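Local coordinates for protein AT-less polyketide synthase (Streptomyces platensis subsp. rosaceus, PDB 4QYR) that is a ketosynthase domain of the isomigrastatin polyketide synthase, probably extending the growing chain by condensing acyl units carried on acyl carrier proteins, at residues 501-509 with 564-575. Residues are numbered along the deposited sequence; the frame is centred on the assembly and turned at random.
Sequences AMERRLGFV and LDRVTALWCDGA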
ATOM      1  N   ALA A 501     -22.504  -5.899  21.513  1.00 43.98           N
ATOM      2  CA  ALA A 501     -23.259  -5.718  22.745  1.00 46.60           C
ATOM      3  C   ALA A 501     -22.619  -4.623  23.582  1.00 55.55           C
ATOM      4  O   ALA A 501     -21.545  -4.808  24.146  1.00 46.94           O
ATOM      5  CB  ALA A 501     -23.323  -7.006  23.520  1.00 48.73           C
HETATM    6  N   MSE A 502     -23.289  -3.481  23.665  1.00 51.46           N
HETATM    7  CA  MSE A 502     -22.679  -2.299  24.239  1.00 47.89           C
HETATM    8  C   MSE A 502     -23.133  -2.026  25.666  1.00 52.57           C
HETATM    9  O   MSE A 502     -23.761  -2.871  26.308  1.00 53.26           O
HETATM   10  CB  MSE A 502     -22.961  -1.108  23.335  1.00 47.75           C
HETATM   11  CG  MSE A 502     -22.507  -1.387  21.919  1.00 46.67           C
HETATM   12 SE   MSE A 502     -22.669   0.064  20.641  0.70 58.98          SE
HETATM   13  CE  MSE A 502     -24.056  -0.730  19.506  1.00 88.32           C
ATOM     14  N   GLU A 503     -22.784  -0.837  26.151  1.00 58.53           N
ATOM     15  CA  GLU A 503     -22.870  -0.501  27.566  1.00 63.36           C
ATOM     16  C   GLU A 503     -24.310  -0.480  28.030  1.00 66.05           C
ATOM     17  O   GLU A 503     -24.659  -1.197  28.952  1.00 71.23           O
ATOM     18  CB  GLU A 503     -22.195   0.847  27.844  1.00 67.42           C
ATOM     19  CG  GLU A 503     -20.662   0.799  27.958  1.00 73.83           C
ATOM     20  CD  GLU A 503     -19.908   0.969  26.626  1.00 74.38           C
ATOM     21  OE1 GLU A 503     -20.532   0.839  25.544  1.00 67.52           O
ATOM     22  OE2 GLU A 503     -18.680   1.246  26.678  1.00 77.30           O
ATOM     23  N   ARG A 504     -25.148   0.326  27.381  1.00 64.56           N
ATOM     24  CA  ARG A 504     -26.564   0.408  27.736  1.00 66.94           C
ATOM     25  C   ARG A 504     -27.355  -0.580  26.873  1.00 65.62           C
ATOM     26  O   ARG A 504     -27.193  -0.607  25.654  1.00 63.70           O
ATOM     27  CB  ARG A 504     -27.081   1.838  27.556  1.00 68.98           C
ATOM     28  CG  ARG A 504     -26.738   2.800  28.698  1.00 71.85           C
ATOM     29  CD  ARG A 504     -26.868   2.165  30.087  1.00 78.17           C
ATOM     30  NE  ARG A 504     -28.250   2.193  30.577  1.00 84.89           N
ATOM     31  CZ  ARG A 504     -28.635   1.822  31.801  1.00 90.04           C
ATOM     32  NH1 ARG A 504     -27.738   1.409  32.687  1.00 93.15           N
ATOM     33  NH2 ARG A 504     -29.919   1.883  32.149  1.00 89.84           N
ATOM     34  N   ARG A 505     -28.193  -1.399  27.505  1.00 67.01           N
ATOM     35  CA  ARG A 505     -28.869  -2.487  26.796  1.00 59.12           C
ATOM     36  C   ARG A 505     -30.398  -2.461  26.950  1.00 64.30           C
ATOM     37  O   ARG A 505     -30.923  -2.145  28.014  1.00 68.14           O
ATOM     38  CB  ARG A 505     -28.319  -3.849  27.270  1.00 59.76           C
ATOM     39  CG  ARG A 505     -26.810  -4.013  27.094  1.00 57.49           C
ATOM     40  CD  ARG A 505     -26.306  -5.443  27.353  1.00 58.13           C
ATOM     41  NE  ARG A 505     -24.854  -5.546  27.127  1.00 60.66           N
ATOM     42  CZ  ARG A 505     -24.134  -6.672  27.188  1.00 61.56           C
ATOM     43  NH1 ARG A 505     -24.707  -7.839  27.466  1.00 58.21           N
ATOM     44  NH2 ARG A 505     -22.824  -6.635  26.964  1.00 54.43           N
ATOM     45  N   LEU A 506     -31.091  -2.785  25.859  1.00 64.61           N
ATOM     46  CA  LEU A 506     -32.539  -3.044  25.817  1.00 66.11           C
ATOM     47  C   LEU A 506     -32.805  -4.475  25.340  1.00 67.85           C
ATOM     48  O   LEU A 506     -32.164  -4.944  24.402  1.00 67.70           O
ATOM     49  CB  LEU A 506     -33.238  -2.063  24.871  1.00 65.27           C
ATOM     50  CG  LEU A 506     -34.710  -2.284  24.490  1.00 65.33           C
ATOM     51  CD1 LEU A 506     -35.586  -2.278  25.703  1.00 69.02           C
ATOM     52  CD2 LEU A 506     -35.183  -1.211  23.530  1.00 65.13           C
ATOM     53  N   GLY A 507     -33.759  -5.162  25.957  1.00 70.13           N
ATOM     54  CA  GLY A 507     -34.136  -6.489  25.501  1.00 67.82           C
ATOM     55  C   GLY A 507     -35.589  -6.839  25.792  1.00 76.03           C
ATOM     56  O   GLY A 507     -36.157  -6.369  26.785  1.00 76.91           O
ATOM     57  N   PHE A 508     -36.188  -7.668  24.936  1.00 74.50           N
ATOM     58  CA  PHE A 508     -37.541  -8.170  25.158  1.00 75.72           C
ATOM     59  C   PHE A 508     -37.831  -9.359  24.261  1.00 75.97           C
ATOM     60  O   PHE A 508     -36.994  -9.724  23.462  1.00 79.80           O
ATOM     61  CB  PHE A 508     -38.585  -7.067  24.954  1.00 76.97           C
ATOM     62  CG  PHE A 508     -38.580  -6.442  23.592  1.00 74.46           C
ATOM     63  CD1 PHE A 508     -39.585  -6.722  22.687  1.00 75.82           C
ATOM     64  CD2 PHE A 508     -37.609  -5.524  23.236  1.00 71.11           C
ATOM     65  CE1 PHE A 508     -39.600  -6.125  21.437  1.00 77.85           C
ATOM     66  CE2 PHE A 508     -37.617  -4.923  21.989  1.00 69.11           C
ATOM     67  CZ  PHE A 508     -38.608  -5.223  21.088  1.00 70.47           C
ATOM     68  N   VAL A 509     -39.004  -9.977  24.412  1.00 84.44           N
ATOM     69  CA  VAL A 509     -39.350 -11.193  23.664  1.00 80.48           C
ATOM     70  C   VAL A 509     -40.693 -11.081  22.938  1.00 82.69           C
ATOM     71  O   VAL A 509     -41.713 -10.734  23.535  1.00 85.91           O
ATOM     72  CB  VAL A 509     -39.386 -12.440  24.583  1.00 83.43           C
ATOM     73  CG1 VAL A 509     -39.821 -13.664  23.803  1.00 84.76           C
ATOM     74  CG2 VAL A 509     -38.024 -12.681  25.199  1.00 81.48           C
ATOM     75  N   LEU A 564     -37.015 -17.433  27.681  1.00 93.70           N
ATOM     76  CA  LEU A 564     -36.346 -16.412  26.877  1.00 90.64           C
ATOM     77  C   LEU A 564     -36.169 -15.071  27.567  1.00 93.85           C
ATOM     78  O   LEU A 564     -35.103 -14.453  27.487  1.00 93.53           O
ATOM     79  CB  LEU A 564     -37.137 -16.175  25.598  1.00 84.95           C
ATOM     80  CG  LEU A 564     -36.600 -16.773  24.316  1.00 82.38           C
ATOM     81  CD1 LEU A 564     -37.525 -16.386  23.182  1.00 85.97           C
ATOM     82  CD2 LEU A 564     -35.195 -16.264  24.082  1.00 78.15           C
ATOM     83  N   ASP A 565     -37.239 -14.618  28.213  1.00 95.34           N
ATOM     84  CA  ASP A 565     -37.306 -13.279  28.777  1.00 92.79           C
ATOM     85  C   ASP A 565     -36.244 -13.114  29.853  1.00 90.63           C
ATOM     86  O   ASP A 565     -35.585 -12.077  29.947  1.00 84.58           O
ATOM     87  CB  ASP A 565     -38.711 -13.019  29.331  1.00100.55           C
ATOM     88  CG  ASP A 565     -38.997 -11.542  29.544  1.00104.39           C
ATOM     89  OD1 ASP A 565     -39.018 -11.088  30.715  1.00106.25           O
ATOM     90  OD2 ASP A 565     -39.176 -10.830  28.526  1.00103.87           O
ATOM     91  N   ARG A 566     -36.063 -14.161  30.644  1.00 89.88           N
ATOM     92  CA  ARG A 566     -35.074 -14.139  31.703  1.00 95.06           C
ATOM     93  C   ARG A 566     -33.670 -14.028  31.099  1.00 90.22           C
ATOM     94  O   ARG A 566     -32.840 -13.260  31.580  1.00 84.60           O
ATOM     95  CB  ARG A 566     -35.215 -15.386  32.583  1.00 98.17           C
ATOM     96  CG  ARG A 566     -34.380 -15.371  33.853  1.00 98.75           C
ATOM     97  CD  ARG A 566     -34.447 -14.041  34.580  1.00 96.00           C
ATOM     98  NE  ARG A 566     -33.555 -14.048  35.736  1.00101.39           N
ATOM     99  CZ  ARG A 566     -33.148 -12.960  36.385  1.00101.10           C
ATOM    100  NH1 ARG A 566     -32.331 -13.073  37.426  1.00 98.61           N
ATOM    101  NH2 ARG A 566     -33.558 -11.760  35.995  1.00 94.90           N
ATOM    102  N   VAL A 567     -33.413 -14.782  30.035  1.00 87.77           N
ATOM    103  CA  VAL A 567     -32.148 -14.654  29.317  1.00 84.76           C
ATOM    104  C   VAL A 567     -31.942 -13.205  28.933  1.00 82.05           C
ATOM    105  O   VAL A 567     -30.940 -12.594  29.304  1.00 79.19           O
ATOM    106  CB  VAL A 567     -32.104 -15.513  28.045  1.00 83.94           C
ATOM    107  CG1 VAL A 567     -30.861 -15.182  27.234  1.00 77.43           C
ATOM    108  CG2 VAL A 567     -32.170 -16.999  28.398  1.00 90.54           C
ATOM    109  N   THR A 568     -32.919 -12.670  28.200  1.00 83.42           N
ATOM    110  CA  THR A 568     -32.954 -11.261  27.795  1.00 80.14           C
ATOM    111  C   THR A 568     -32.615 -10.287  28.934  1.00 78.93           C
ATOM    112  O   THR A 568     -31.758  -9.415  28.772  1.00 72.58           O
ATOM    113  CB  THR A 568     -34.351 -10.906  27.194  1.00 80.05           C
ATOM    114  OG1 THR A 568     -34.319 -11.054  25.766  1.00 74.69           O
ATOM    115  CG2 THR A 568     -34.776  -9.492  27.547  1.00 80.75           C
ATOM    116  N   ALA A 569     -33.258 -10.459  30.088  1.00 86.38           N
ATOM    117  CA  ALA A 569     -33.035  -9.567  31.221  1.00 79.67           C
ATOM    118  C   ALA A 569     -31.666  -9.805  31.867  1.00 84.33           C
ATOM    119  O   ALA A 569     -31.060  -8.875  32.394  1.00 84.84           O
ATOM    120  CB  ALA A 569     -34.146  -9.727  32.248  1.00 84.18           C
ATOM    121  N   LEU A 570     -31.176 -11.043  31.830  1.00 83.12           N
ATOM    122  CA  LEU A 570     -29.822 -11.333  32.299  1.00 84.94           C
ATOM    123  C   LEU A 570     -28.795 -10.675  31.387  1.00 86.40           C
ATOM    124  O   LEU A 570     -27.823 -10.069  31.851  1.00 90.48           O
ATOM    125  CB  LEU A 570     -29.566 -12.837  32.361  1.00 86.82           C
ATOM    126  CG  LEU A 570     -30.195 -13.600  33.526  1.00 92.53           C
ATOM    127  CD1 LEU A 570     -29.969 -15.097  33.360  1.00 94.36           C
ATOM    128  CD2 LEU A 570     -29.652 -13.111  34.861  1.00 94.64           C
ATOM    129  N   TRP A 571     -29.024 -10.794  30.083  1.00 81.71           N
ATOM    130  CA  TRP A 571     -28.130 -10.224  29.096  1.00 76.41           C
ATOM    131  C   TRP A 571     -28.005  -8.719  29.280  1.00 79.76           C
ATOM    132  O   TRP A 571     -26.987  -8.129  28.924  1.00 82.41           O
ATOM    133  CB  TRP A 571     -28.615 -10.553  27.679  1.00 72.05           C
ATOM    134  CG  TRP A 571     -27.817  -9.891  26.594  1.00 62.09           C
ATOM    135  CD1 TRP A 571     -26.632 -10.314  26.084  1.00 59.94           C
ATOM    136  CD2 TRP A 571     -28.145  -8.685  25.899  1.00 60.11           C
ATOM    137  NE1 TRP A 571     -26.197  -9.450  25.111  1.00 60.11           N
ATOM    138  CE2 TRP A 571     -27.110  -8.438  24.980  1.00 59.61           C
ATOM    139  CE3 TRP A 571     -29.215  -7.787  25.964  1.00 65.75           C
ATOM    140  CZ2 TRP A 571     -27.116  -7.332  24.130  1.00 56.78           C
ATOM    141  CZ3 TRP A 571     -29.216  -6.681  25.117  1.00 63.23           C
ATOM    142  CH2 TRP A 571     -28.173  -6.462  24.223  1.00 55.52           C
ATOM    143  N   CYS A 572     -29.034  -8.096  29.848  1.00 81.13           N
ATOM    144  CA  CYS A 572     -29.032  -6.639  30.035  1.00 83.16           C
ATOM    145  C   CYS A 572     -28.115  -6.156  31.162  1.00 81.10           C
ATOM    146  O   CYS A 572     -27.541  -5.066  31.079  1.00 76.58           O
ATOM    147  CB  CYS A 572     -30.456  -6.139  30.284  1.00 88.29           C
ATOM    148  SG  CYS A 572     -31.506  -6.218  28.820  1.00 69.67           S
ATOM    149  N   ASP A 573     -27.980  -6.958  32.212  1.00 89.18           N
ATOM    150  CA  ASP A 573     -27.068  -6.606  33.291  1.00 88.99           C
ATOM    151  C   ASP A 573     -25.717  -7.296  33.121  1.00 83.59           C
ATOM    152  O   ASP A 573     -24.913  -7.351  34.055  1.00 79.63           O
ATOM    153  CB  ASP A 573     -27.688  -6.937  34.645  1.00 97.23           C
ATOM    154  CG  ASP A 573     -28.884  -6.057  34.958  1.00103.21           C
ATOM    155  OD1 ASP A 573     -28.718  -4.816  34.920  1.00102.92           O
ATOM    156  OD2 ASP A 573     -29.978  -6.595  35.247  1.00106.92           O
ATOM    157  N   GLY A 574     -25.478  -7.814  31.917  1.00 82.55           N
ATOM    158  CA  GLY A 574     -24.146  -8.230  31.516  1.00 73.73           C
ATOM    159  C   GLY A 574     -23.870  -9.718  31.410  1.00 82.85           C
ATOM    160  O   GLY A 574     -22.708 -10.122  31.344  1.00 75.09           O
ATOM    161  N   ALA A 575     -24.918 -10.536  31.385  1.00 80.55           N
ATOM    162  CA  ALA A 575     -24.724 -11.980  31.305  1.00 85.32           C
ATOM    163  C   ALA A 575     -24.292 -12.376  29.903  1.00 87.21           C
ATOM    164  O   ALA A 575     -24.965 -12.039  28.934  1.00 90.80           O
ATOM    165  CB  ALA A 575     -25.991 -12.716  31.698  1.00 90.19           C
TER
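R505 and W571 meet through complementary torsions: the arginine runs extended from CG to NE, with CG anti to its carbonyl carbon (chi1 -57°), while the indole's CG lies anti to the nitrogen of its own residue (chi1 175°), so that one face of the ring meets the arginine chain. The two side chains cross at about a right angle. CD of R505 sits over the six-membered ring of W571, 3.6 Å from its centroid, as a CH-pi contact, and the guanidinium carries on over the five-membered ring as a cation-pi partner, CZ standing 4.3 Å from that centroid. Two hydrogen bonds fix the guanidinium: NE of R505 donates to O of M502, which lies in the guanidinium plane (3.0 Å), and NH1 donates to O of W571 at 2.7 Å, bent to 144°. A Schellman motif ends the helix, with G574, at positive phi, as its C-prime residue. Helix 564-572 runs antiparallel to strand 504-510, which falls within the RhiE-like linker region, and packs lengthwise on one face of the antiparallel sheet 453-459/504-510/532-535. Where the strand passes G507, CG2 of T568 packs against the glycine backbone, 3.3 Å from its C. Toward the start of the helix, V509 CG1 touches L564 CD1 at 3.6 Å, while D565 turns its OD1 to H533 on the neighbouring strand.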